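Local coordinates for vacuolar protein sorting 29 (Cryptosporidium parvum, PDB 2A22) that probably works in intracellular protein transport as the VPS29 subunit of the retromer sorting complex, built on a calcineurin-like phosphoesterase fold, at residues G32-P37 and G167-A172; T62-S67 and S85-S90. One frame throughout, in Å; residues are numbered along the deposited sequence.

The chain forms an alpha-beta-beta-alpha sandwich, and both contacts lie in loops that follow strands of its two sheets. The segments run in the order 32-37, 62-67, 85-90 and 167-172, so both segments of contact 2 fall between those of contact 1. Segments 32-37, 62-67 and 85-90 follow the neighbouring parallel strands 26-31, 58-61 and 81-83 of one sheet, whereas 167-172 follows strand 161-165 of the other; contact 1 therefore joins loops of both sheets, contact 2 loops of one. The contacts, centres about 10 Å apart, are joined by probable backbone hydrogen bonds, Asp33 N to Gly63 O and Lys35 N to Asn64 O. Together they probably line the counterpart of the metallophosphoesterase metal pocket.

Contact 1: residues G32-P37 and G167-A172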
# COMPACT_ATOMS: atom_id res chain seq x y z
N GLY A 32 -3.02 -0.78 -2.88
CA GLY A 32 -2.71 -0.27 -4.20
C GLY A 32 -3.06 -1.24 -5.33
O GLY A 32 -3.73 -2.26 -5.12
N ASP A 33 -2.65 -0.88 -6.55
CA ASP A 33 -2.80 -1.75 -7.73
C ASP A 33 -4.25 -2.15 -7.89
O ASP A 33 -4.56 -3.34 -8.10
CB ASP A 33 -1.88 -2.97 -7.58
CG ASP A 33 -0.41 -2.59 -7.77
OD1 ASP A 33 -0.10 -1.96 -8.81
OD2 ASP A 33 0.42 -2.89 -6.89
N LEU A 34 -5.13 -1.14 -7.74
CA LEU A 34 -6.56 -1.25 -7.97
C LEU A 34 -6.84 -1.47 -9.44
O LEU A 34 -7.64 -2.33 -9.80
CB LEU A 34 -7.31 0.01 -7.50
CG LEU A 34 -7.56 0.21 -5.99
CD1 LEU A 34 -6.26 0.44 -5.18
CD2 LEU A 34 -8.52 1.40 -5.81
N LYS A 35 -6.18 -0.69 -10.29
CA LYS A 35 -6.32 -0.83 -11.74
C LYS A 35 -7.79 -0.73 -12.20
O LYS A 35 -8.23 -1.45 -13.10
CB LYS A 35 -5.66 -2.12 -12.24
CG LYS A 35 -4.17 -1.97 -12.25
CD LYS A 35 -3.44 -3.26 -12.49
CE LYS A 35 -1.98 -3.05 -12.04
NZ LYS A 35 -1.03 -4.01 -12.62
N ILE A 36 -8.53 0.16 -11.55
CA ILE A 36 -9.90 0.52 -11.93
C ILE A 36 -9.81 1.69 -12.89
O ILE A 36 -9.05 2.63 -12.62
CB ILE A 36 -10.76 0.92 -10.68
CG1 ILE A 36 -10.81 -0.24 -9.67
CG2 ILE A 36 -12.14 1.28 -11.08
CD1 ILE A 36 -11.52 0.10 -8.38
N PRO A 37 -10.56 1.65 -14.03
CA PRO A 37 -11.53 0.62 -14.48
C PRO A 37 -10.95 -0.50 -15.39
O PRO A 37 -11.67 -1.46 -15.72
CB PRO A 37 -12.54 1.45 -15.26
CG PRO A 37 -11.62 2.48 -15.97
CD PRO A 37 -10.47 2.76 -15.00
N GLY A 167 -0.21 -6.12 -2.25
CA GLY A 167 -0.83 -6.81 -3.37
C GLY A 167 -1.81 -5.92 -4.10
O GLY A 167 -1.80 -4.67 -3.93
N THR A 168 -2.64 -6.54 -4.93
CA THR A 168 -3.71 -5.80 -5.66
C THR A 168 -4.96 -5.76 -4.81
O THR A 168 -5.48 -6.81 -4.42
CB THR A 168 -4.03 -6.43 -7.06
OG1 THR A 168 -5.25 -5.88 -7.54
CG2 THR A 168 -4.14 -7.98 -7.01
N ALA A 169 -5.46 -4.57 -4.50
CA ALA A 169 -6.67 -4.43 -3.70
C ALA A 169 -7.93 -5.01 -4.37
O ALA A 169 -8.91 -5.30 -3.71
CB ALA A 169 -6.93 -2.95 -3.41
N THR A 170 -7.93 -5.05 -5.70
CA THR A 170 -9.13 -5.43 -6.48
C THR A 170 -9.07 -6.87 -7.03
O THR A 170 -10.09 -7.42 -7.46
CB THR A 170 -9.35 -4.47 -7.69
OG1 THR A 170 -8.16 -4.42 -8.51
CG2 THR A 170 -9.72 -3.08 -7.20
N GLY A 171 -7.88 -7.47 -7.02
CA GLY A 171 -7.69 -8.74 -7.71
C GLY A 171 -7.55 -8.60 -9.22
O GLY A 171 -7.64 -9.60 -9.95
N ALA A 172 -7.33 -7.38 -9.69
CA ALA A 172 -7.02 -7.11 -11.10
C ALA A 172 -5.86 -7.98 -11.56
O ALA A 172 -4.93 -8.24 -10.77
CB ALA A 172 -6.68 -5.62 -11.30
O HOH W 1 -3.59 -3.53 -2.05
O HOH W 2 0.15 -2.64 -4.32
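Thr168 OG1 donates to Asp33 O at 2.7 Å, a bond that directs the hydroxyl proton, while two weak N-H contacts from its own loop, Gly171 N (3.1 Å) and Thr170 N, fall on the oxygen. The oxygen lies anti to the backbone N of Thr168 (chi1 166°), which carries it across to segment 32-37. One residue further on, Ala169 N bonds Gly32 O at 3.0 Å. Thr170 OG1 makes a hydrogen bond to Leu34 O modelled at 2.5 Å, a length to be taken with caution, coming in at a marked bend from the carbonyl direction. The same oxygen accepts from Ala172 N at 3.3 Å, closing an ST turn that curls segment 167-172 back on itself. Asp33-Leu34-Lys35 probably corresponds to the first, Asp-X-His motif of metallophosphoesterases, with Lys35 in the histidine's place, though no metal is present here. Asp33 OD2 takes the backbone N of His149, and water 2, with more acceptors in reach than protons, can bridge it to Gly167 O; this residue of a six-stranded-sheet loop thus meets two loops of the five-stranded sheet. Threonine suits position 170 because it also offers a methyl: Thr170 CG2 packs on Ile36 CD1 at 3.8 Å and beside Leu34 CB. Leu34 CD1 meets Ala169 CB (3.9 Å), and the small Ala172 CB lies against Lys35 CB, while the extended Lys35 chain runs on to bond His151 with its amine.

Contact 2: residues T62-S67 and S85-S90; sequences TGNVCS and SGDLDS
The Asp89 carboxylate holds segment 62-67 with both oxygens. OD2 accepts from Asn64 N at 2.8 Å, on the syn side, and from Gly86 N on the anti side, both donors lying over the same face of the carboxylate; water 3 donates to it as well. OD1 takes Cys66 N at 2.9 Å, nearly in line with its own C-O bond. An aspartate suits this place because one short side chain can gather backbone N-H groups from both loops. The Asn64 amide grips the turn in return, using its two ends differently. OD1 accepts from Leu88 N at 2.8 Å, whereas ND2 donates to Asp87 OD1, also at 2.8 Å, close to the plane of its own amide but 30° out of the carboxylate plane. With CG beside its backbone N (chi1 -78°), Asn64 lies over the type I turn Gly86-Asp89, and that turn presents Leu88 N to it. Cys66 SG rests on Leu88 CB at 3.8 Å. Glycines at 63 and 86 let the two backbones pass close, their CA atoms 4.5 Å apart. Further out, Asp33 OD1 weakly accepts from Asn64 ND2, and Asp87 OD1 has weak bonds to His120 and His149, while Thr62 O takes His120 ND1. Gly63-Asn64 probably corresponds to the second Gly-Asp motif of metallophosphoesterases, with Asn64 in place of the aspartate, and Gly86-Asp87-Leu88-Asp89 to the Gly-Asn-His-Asp motif, with Asp87 and Leu88 in place of the asparagine and histidine, probably a modified form of that family's metal site.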
# COMPACT_ATOMS: atom_id res chain seq x y z
N THR A 62 0.20 2.44 -2.95
CA THR A 62 1.34 2.08 -3.80
C THR A 62 1.18 2.48 -5.28
O THR A 62 2.09 2.25 -6.08
CB THR A 62 1.64 0.59 -3.69
OG1 THR A 62 0.42 -0.16 -3.94
CG2 THR A 62 2.21 0.28 -2.26
N GLY A 63 0.06 3.09 -5.63
CA GLY A 63 -0.18 3.53 -6.99
C GLY A 63 -1.04 2.58 -7.80
O GLY A 63 -1.64 1.64 -7.26
N ASN A 64 -1.11 2.84 -9.10
CA ASN A 64 -2.09 2.17 -9.97
C ASN A 64 -3.52 2.14 -9.41
O ASN A 64 -4.22 1.12 -9.47
CB ASN A 64 -1.59 0.79 -10.40
CG ASN A 64 -0.58 0.88 -11.50
OD1 ASN A 64 -0.37 1.95 -12.07
ND2 ASN A 64 0.08 -0.24 -11.81
N VAL A 65 -3.91 3.27 -8.83
CA VAL A 65 -5.32 3.55 -8.52
C VAL A 65 -6.11 3.67 -9.83
O VAL A 65 -7.20 3.11 -9.93
CB VAL A 65 -5.45 4.85 -7.71
CG1 VAL A 65 -6.91 5.17 -7.45
CG2 VAL A 65 -4.66 4.74 -6.39
N CYS A 66 -5.54 4.40 -10.80
CA CYS A 66 -6.02 4.52 -12.20
C CYS A 66 -7.33 5.27 -12.41
O CYS A 66 -7.58 5.80 -13.49
CB CYS A 66 -6.09 3.14 -12.88
SG CYS A 66 -4.52 2.25 -12.94
N SER A 67 -8.18 5.31 -11.39
CA SER A 67 -9.49 5.94 -11.46
C SER A 67 -9.55 7.15 -10.53
O SER A 67 -9.34 7.02 -9.30
CB SER A 67 -10.58 4.94 -11.04
OG SER A 67 -11.78 5.60 -10.71
N SER A 85 2.65 7.57 -7.85
CA SER A 85 2.40 7.24 -9.24
C SER A 85 2.82 5.80 -9.61
O SER A 85 3.96 5.39 -9.36
CB SER A 85 3.16 8.23 -10.13
OG SER A 85 2.63 8.15 -11.43
N GLY A 86 1.91 5.05 -10.22
CA GLY A 86 2.25 3.76 -10.81
C GLY A 86 2.39 3.81 -12.32
O GLY A 86 2.21 4.85 -12.91
N ASP A 87 2.70 2.67 -12.94
CA ASP A 87 2.94 2.61 -14.39
C ASP A 87 1.67 2.71 -15.26
O ASP A 87 1.77 2.94 -16.44
CB ASP A 87 3.73 1.34 -14.76
CG ASP A 87 2.99 0.06 -14.41
OD1 ASP A 87 2.44 -0.07 -13.30
OD2 ASP A 87 2.97 -0.86 -15.24
N LEU A 88 0.50 2.53 -14.67
CA LEU A 88 -0.75 2.57 -15.43
C LEU A 88 -1.59 3.79 -15.08
O LEU A 88 -2.75 3.90 -15.51
CB LEU A 88 -1.57 1.30 -15.19
CG LEU A 88 -1.04 -0.02 -15.78
CD1 LEU A 88 -1.98 -1.18 -15.42
CD2 LEU A 88 -0.85 0.06 -17.32
N ASP A 89 -1.01 4.70 -14.31
CA ASP A 89 -1.73 5.88 -13.86
C ASP A 89 -1.63 6.91 -14.98
O ASP A 89 -0.61 7.53 -15.18
CB ASP A 89 -1.18 6.39 -12.52
CG ASP A 89 -1.65 5.56 -11.32
OD1 ASP A 89 -2.82 5.12 -11.29
OD2 ASP A 89 -0.86 5.36 -10.36
N SER A 90 -2.70 7.05 -15.75
CA SER A 90 -2.66 7.93 -16.91
C SER A 90 -3.78 8.97 -16.87
O SER A 90 -3.73 9.93 -17.60
CB SER A 90 -2.74 7.12 -18.21
OG SER A 90 -3.99 6.48 -18.29
O HOH W 3 -2.16 6.12 -8.23
O HOH W 4 -5.33 6.02 -15.23